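Local structure of fatty acid synthase 1, isoform A (Drosophila melanogaster, 6FN6) at residues A[443-455]-A[527-540]. The protein probably catalyses the NADPH-dependent synthesis of long-chain saturated fatty acids from acetyl-CoA and malonyl-CoA, this chain being its modifying region of dehydratase, enoylreductase and ketoreductase. Sequence-based numbering, arbitrary orientation.
Sequences ARKAVDLKTRKSV and LTSTLYRQQLEKDL
Arg452 and Asp539 form the salt bridge of this contact. NH2 of Arg452 lies 2.8 Å from OD1 of Asp539, and NH1 adds a weak bond to the same oxygen. OD1 sits at the edge of the guanidinium, in its plane. The nitrogen, however, meets OD1 from above the carboxylate, and the two planes stand 69° apart. Arg513 makes a second salt bridge to OD1, and Tyr483 forms a cation-pi pair with Arg452.

Arg444 binds backbone instead. Its CG is anti to the backbone N (chi1 -166°) and the chain runs extended to NE, which carries NH1 to the carbonyls of Lys538 and Asp539. NH1 donates to Lys538 O at 2.9 Å and more weakly to Asp539 O. A water joins Arg444 NH2 to Asp539 O. NE donates to Asn401 O. Between the main chains, Val447 N donates to Glu537 O at 3.0 Å in a nearly straight bond (165°). A second water links Leu449 N to Glu537 OE1.

The apolar part centres on Leu449. Its CD1 lies 3.8 Å from Leu536 CB and 4.0 Å from Leu527 CD2, and the Leu449 and Leu536 side chains cross at about a right angle. Val447 CG2 rests 3.7 Å from Asp539 CB and also lies above one face of the Arg452 guanidinium, offset toward its rim.

The contact ties the linker between strands 438-445 and 454-457 to the type I turn Leu536 to Asp539, a turn that lies within the pseudo-KR sequence range. Two arginines thus hold this turn by different means, one through carbonyls and one through a carboxylate probably kept ionised by its two arginine partners.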
loop_
_atom_site.group_PDB
_atom_site.type_symbol
_atom_site.label_atom_id
_atom_site.label_comp_id
_atom_site.label_asym_id
_atom_site.label_seq_id
_atom_site.Cartn_x
_atom_site.Cartn_y
_atom_site.Cartn_z
ATOM N N ALA A 443 -31.090 65.192 37.204
ATOM C CA ALA A 443 -31.394 66.123 38.287
ATOM C C ALA A 443 -30.876 65.611 39.625
ATOM O O ALA A 443 -30.700 64.409 39.818
ATOM C CB ALA A 443 -32.890 66.370 38.363
ATOM N N ARG A 444 -30.653 66.545 40.546
ATOM C CA ARG A 444 -30.076 66.248 41.851
ATOM C C ARG A 444 -30.379 67.399 42.810
ATOM O O ARG A 444 -30.536 68.539 42.374
ATOM C CB ARG A 444 -28.562 66.047 41.727
ATOM C CG ARG A 444 -27.886 65.418 42.932
ATOM C CD ARG A 444 -26.370 65.561 42.828
ATOM N NE ARG A 444 -25.643 64.482 43.496
ATOM C CZ ARG A 444 -24.316 64.393 43.542
ATOM N NH1 ARG A 444 -23.564 65.331 42.979
ATOM N NH2 ARG A 444 -23.737 63.376 44.165
ATOM N N LYS A 445 -30.484 67.108 44.105
ATOM C CA LYS A 445 -30.622 68.169 45.099
ATOM C C LYS A 445 -29.305 68.935 45.188
ATOM O O LYS A 445 -28.232 68.336 45.217
ATOM C CB LYS A 445 -31.007 67.609 46.473
ATOM C CG LYS A 445 -32.474 67.221 46.612
ATOM C CD LYS A 445 -32.828 66.864 48.054
ATOM C CE LYS A 445 -33.487 68.028 48.784
ATOM N NZ LYS A 445 -34.861 68.312 48.274
ATOM N N ALA A 446 -29.388 70.259 45.218
ATOM C CA ALA A 446 -28.198 71.097 45.316
ATOM C C ALA A 446 -27.622 71.080 46.733
ATOM O O ALA A 446 -28.305 70.708 47.687
ATOM C CB ALA A 446 -28.521 72.517 44.895
ATOM N N VAL A 447 -26.353 71.464 46.857
ATOM C CA VAL A 447 -25.714 71.613 48.161
ATOM C C VAL A 447 -25.362 73.077 48.378
ATOM O O VAL A 447 -25.138 73.818 47.421
ATOM C CB VAL A 447 -24.454 70.731 48.298
ATOM C CG1 VAL A 447 -24.797 69.268 48.087
ATOM C CG2 VAL A 447 -23.357 71.191 47.335
ATOM N N ASP A 448 -25.318 73.482 49.644
ATOM C CA ASP A 448 -25.023 74.861 50.004
ATOM C C ASP A 448 -23.536 75.038 50.296
ATOM O O ASP A 448 -23.019 74.488 51.267
ATOM C CB ASP A 448 -25.860 75.273 51.217
ATOM C CG ASP A 448 -25.749 76.750 51.536
ATOM O OD1 ASP A 448 -25.226 77.518 50.703
ATOM O OD2 ASP A 448 -26.204 77.146 52.625
ATOM N N LEU A 449 -22.854 75.791 49.440
ATOM C CA LEU A 449 -21.413 75.992 49.563
ATOM C C LEU A 449 -21.072 76.805 50.813
ATOM O O LEU A 449 -19.989 76.670 51.387
ATOM C CB LEU A 449 -20.870 76.694 48.319
ATOM C CG LEU A 449 -21.034 75.950 46.989
ATOM C CD1 LEU A 449 -20.376 76.731 45.862
ATOM C CD2 LEU A 449 -20.469 74.531 47.059
ATOM N N LYS A 450 -22.012 77.652 51.216
ATOM C CA LYS A 450 -21.849 78.544 52.357
ATOM C C LYS A 450 -21.795 77.835 53.711
ATOM O O LYS A 450 -20.939 78.136 54.540
ATOM C CB LYS A 450 -23.008 79.544 52.351
ATOM C CG LYS A 450 -22.934 80.585 51.239
ATOM C CD LYS A 450 -24.295 81.213 50.964
ATOM C CE LYS A 450 -24.880 81.952 52.152
ATOM N NZ LYS A 450 -26.331 81.617 52.298
ATOM N N THR A 451 -22.716 76.903 53.932
ATOM C CA THR A 451 -22.849 76.253 55.236
ATOM C C THR A 451 -21.833 75.146 55.543
ATOM O O THR A 451 -21.659 74.782 56.703
ATOM C CB THR A 451 -24.263 75.666 55.397
ATOM O OG1 THR A 451 -24.540 74.756 54.324
ATOM C CG2 THR A 451 -25.303 76.782 55.425
ATOM N N ARG A 452 -21.182 74.587 54.528
ATOM C CA ARG A 452 -20.215 73.516 54.776
ATOM C C ARG A 452 -18.768 74.005 54.695
ATOM O O ARG A 452 -18.413 74.804 53.829
ATOM C CB ARG A 452 -20.439 72.354 53.811
ATOM C CG ARG A 452 -20.117 72.636 52.363
ATOM C CD ARG A 452 -20.539 71.452 51.512
ATOM N NE ARG A 452 -19.898 71.443 50.205
ATOM C CZ ARG A 452 -19.990 70.436 49.344
ATOM N NH1 ARG A 452 -20.695 69.356 49.657
ATOM N NH2 ARG A 452 -19.373 70.505 48.173
ATOM N N LYS A 453 -17.938 73.504 55.606
ATOM C CA LYS A 453 -16.531 73.875 55.662
ATOM C C LYS A 453 -15.773 73.310 54.462
ATOM O O LYS A 453 -16.038 72.191 54.014
ATOM C CB LYS A 453 -15.905 73.370 56.968
ATOM C CG LYS A 453 -16.666 73.800 58.221
ATOM C CD LYS A 453 -15.941 73.431 59.514
ATOM C CE LYS A 453 -16.657 74.026 60.731
ATOM N NZ LYS A 453 -15.958 73.749 62.022
ATOM N N SER A 454 -14.826 74.087 53.944
ATOM C CA SER A 454 -14.051 73.665 52.784
ATOM C C SER A 454 -12.689 74.347 52.731
ATOM O O SER A 454 -12.510 75.447 53.250
ATOM C CB SER A 454 -14.817 73.961 51.496
ATOM O OG SER A 454 -14.945 75.358 51.296
ATOM N N VAL A 455 -11.735 73.679 52.097
ATOM C CA VAL A 455 -10.401 74.230 51.897
ATOM C C VAL A 455 -9.971 73.891 50.469
ATOM O O VAL A 455 -10.484 72.947 49.871
ATOM C CB VAL A 455 -9.406 73.698 52.953
ATOM C CG1 VAL A 455 -9.101 72.217 52.722
ATOM C CG2 VAL A 455 -8.128 74.535 52.961
ATOM N N LEU A 527 -16.047 80.160 45.642
ATOM C CA LEU A 527 -17.395 79.656 45.862
ATOM C C LEU A 527 -18.430 80.739 45.563
ATOM O O LEU A 527 -19.564 80.442 45.187
ATOM C CB LEU A 527 -17.549 79.173 47.305
ATOM C CG LEU A 527 -16.521 78.150 47.800
ATOM C CD1 LEU A 527 -16.753 77.844 49.277
ATOM C CD2 LEU A 527 -16.552 76.875 46.973
ATOM N N THR A 528 -18.034 81.996 45.741
ATOM C CA THR A 528 -18.942 83.132 45.585
ATOM C C THR A 528 -19.164 83.552 44.133
ATOM O O THR A 528 -20.230 84.058 43.788
ATOM C CB THR A 528 -18.424 84.360 46.362
ATOM O OG1 THR A 528 -17.199 84.820 45.778
ATOM C CG2 THR A 528 -18.182 84.006 47.821
ATOM N N SER A 529 -18.157 83.348 43.290
ATOM C CA SER A 529 -18.227 83.772 41.895
ATOM C C SER A 529 -19.442 83.171 41.184
ATOM O O SER A 529 -19.745 81.990 41.341
ATOM C CB SER A 529 -16.943 83.388 41.159
ATOM O OG SER A 529 -17.042 83.690 39.780
ATOM N N THR A 530 -20.130 83.999 40.403
ATOM C CA THR A 530 -21.345 83.585 39.703
ATOM C C THR A 530 -21.075 82.429 38.740
ATOM O O THR A 530 -21.934 81.575 38.514
ATOM C CB THR A 530 -21.965 84.761 38.913
ATOM O OG1 THR A 530 -23.117 84.305 38.193
ATOM C CG2 THR A 530 -20.960 85.352 37.928
ATOM N N LEU A 531 -19.873 82.412 38.176
ATOM C CA LEU A 531 -19.474 81.370 37.241
ATOM C C LEU A 531 -19.403 80.008 37.926
ATOM O O LEU A 531 -19.967 79.024 37.445
ATOM C CB LEU A 531 -18.117 81.721 36.627
ATOM C CG LEU A 531 -17.429 80.665 35.759
ATOM C CD1 LEU A 531 -18.300 80.276 34.575
ATOM C CD2 LEU A 531 -16.073 81.176 35.292
ATOM N N TYR A 532 -18.694 79.964 39.048
ATOM C CA TYR A 532 -18.446 78.723 39.769
ATOM C C TYR A 532 -19.603 78.277 40.669
ATOM O O TYR A 532 -19.829 77.081 40.842
ATOM C CB TYR A 532 -17.191 78.874 40.632
ATOM C CG TYR A 532 -15.906 79.059 39.858
ATOM C CD1 TYR A 532 -15.553 80.303 39.353
ATOM C CD2 TYR A 532 -15.037 77.999 39.649
ATOM C CE1 TYR A 532 -14.376 80.482 38.652
ATOM C CE2 TYR A 532 -13.856 78.169 38.947
ATOM C CZ TYR A 532 -13.531 79.412 38.452
ATOM O OH TYR A 532 -12.356 79.586 37.756
ATOM N N ARG A 533 -20.324 79.238 41.243
ATOM C CA ARG A 533 -21.291 78.938 42.303
ATOM C C ARG A 533 -22.374 77.954 41.859
ATOM O O ARG A 533 -22.556 76.913 42.484
ATOM C CB ARG A 533 -21.939 80.236 42.812
ATOM C CG ARG A 533 -22.662 80.091 44.156
ATOM C CD ARG A 533 -23.367 81.380 44.577
ATOM N NE ARG A 533 -24.578 81.666 43.808
ATOM C CZ ARG A 533 -25.812 81.382 44.223
ATOM N NH1 ARG A 533 -26.020 80.820 45.412
ATOM N NH2 ARG A 533 -26.853 81.680 43.456
ATOM N N GLN A 534 -23.086 78.269 40.782
ATOM C CA GLN A 534 -24.165 77.400 40.323
ATOM C C GLN A 534 -23.635 76.012 39.974
ATOM O O GLN A 534 -24.310 75.004 40.192
ATOM C CB GLN A 534 -24.879 77.995 39.107
ATOM C CG GLN A 534 -26.183 77.278 38.762
ATOM C CD GLN A 534 -26.507 77.304 37.279
ATOM O OE1 GLN A 534 -26.420 78.345 36.627
ATOM N NE2 GLN A 534 -26.879 76.149 36.738
ATOM N N GLN A 535 -22.419 75.964 39.440
ATOM C CA GLN A 535 -21.819 74.700 39.040
ATOM C C GLN A 535 -21.433 73.860 40.246
ATOM O O GLN A 535 -21.763 72.675 40.319
ATOM C CB GLN A 535 -20.589 74.939 38.166
ATOM C CG GLN A 535 -19.960 73.658 37.653
ATOM C CD GLN A 535 -20.894 72.881 36.751
ATOM O OE1 GLN A 535 -21.888 73.415 36.259
ATOM N NE2 GLN A 535 -20.587 71.610 36.541
ATOM N N LEU A 536 -20.724 74.472 41.186
ATOM C CA LEU A 536 -20.208 73.740 42.330
ATOM C C LEU A 536 -21.335 73.395 43.295
ATOM O O LEU A 536 -21.160 72.575 44.195
ATOM C CB LEU A 536 -19.124 74.550 43.036
ATOM C CG LEU A 536 -17.911 74.915 42.174
ATOM C CD1 LEU A 536 -16.922 75.751 42.966
ATOM C CD2 LEU A 536 -17.231 73.675 41.611
ATOM N N GLU A 537 -22.497 74.007 43.090
ATOM C CA GLU A 537 -23.682 73.688 43.881
ATOM C C GLU A 537 -24.264 72.335 43.483
ATOM O O GLU A 537 -25.182 71.833 44.130
ATOM C CB GLU A 537 -24.741 74.779 43.722
ATOM C CG GLU A 537 -24.536 75.977 44.634
ATOM C CD GLU A 537 -25.549 77.075 44.379
ATOM O OE1 GLU A 537 -25.372 78.186 44.921
ATOM O OE2 GLU A 537 -26.521 76.827 43.631
ATOM N N LYS A 538 -23.725 71.750 42.418
ATOM C CA LYS A 538 -24.132 70.420 41.976
ATOM C C LYS A 538 -23.389 69.337 42.750
ATOM O O LYS A 538 -23.861 68.207 42.868
ATOM C CB LYS A 538 -23.869 70.259 40.480
ATOM C CG LYS A 538 -24.501 71.337 39.632
ATOM C CD LYS A 538 -24.376 71.016 38.161
ATOM C CE LYS A 538 -24.992 72.096 37.294
ATOM N NZ LYS A 538 -24.605 71.920 35.866
ATOM N N ASP A 539 -22.228 69.704 43.284
ATOM C CA ASP A 539 -21.429 68.809 44.109
ATOM C C ASP A 539 -20.930 67.610 43.296
ATOM O O ASP A 539 -20.885 66.480 43.792
ATOM C CB ASP A 539 -22.236 68.337 45.320
ATOM C CG ASP A 539 -21.355 67.838 46.449
ATOM O OD1 ASP A 539 -20.233 68.365 46.606
ATOM O OD2 ASP A 539 -21.785 66.921 47.180
ATOM N N LEU A 540 -20.556 67.870 42.046
ATOM C CA LEU A 540 -19.934 66.859 41.196
ATOM C C LEU A 540 -18.446 66.783 41.511
ATOM O O LEU A 540 -17.807 67.808 41.740
ATOM C CB LEU A 540 -20.144 67.189 39.718
ATOM C CG LEU A 540 -21.588 67.400 39.251
ATOM C CD1 LEU A 540 -21.611 67.759 37.776
ATOM C CD2 LEU A 540 -22.446 66.168 39.519
HETATM O O HOH W 1 -20.891 63.798 44.735
HETATM O O HOH W 2 -23.976 77.732 47.656
#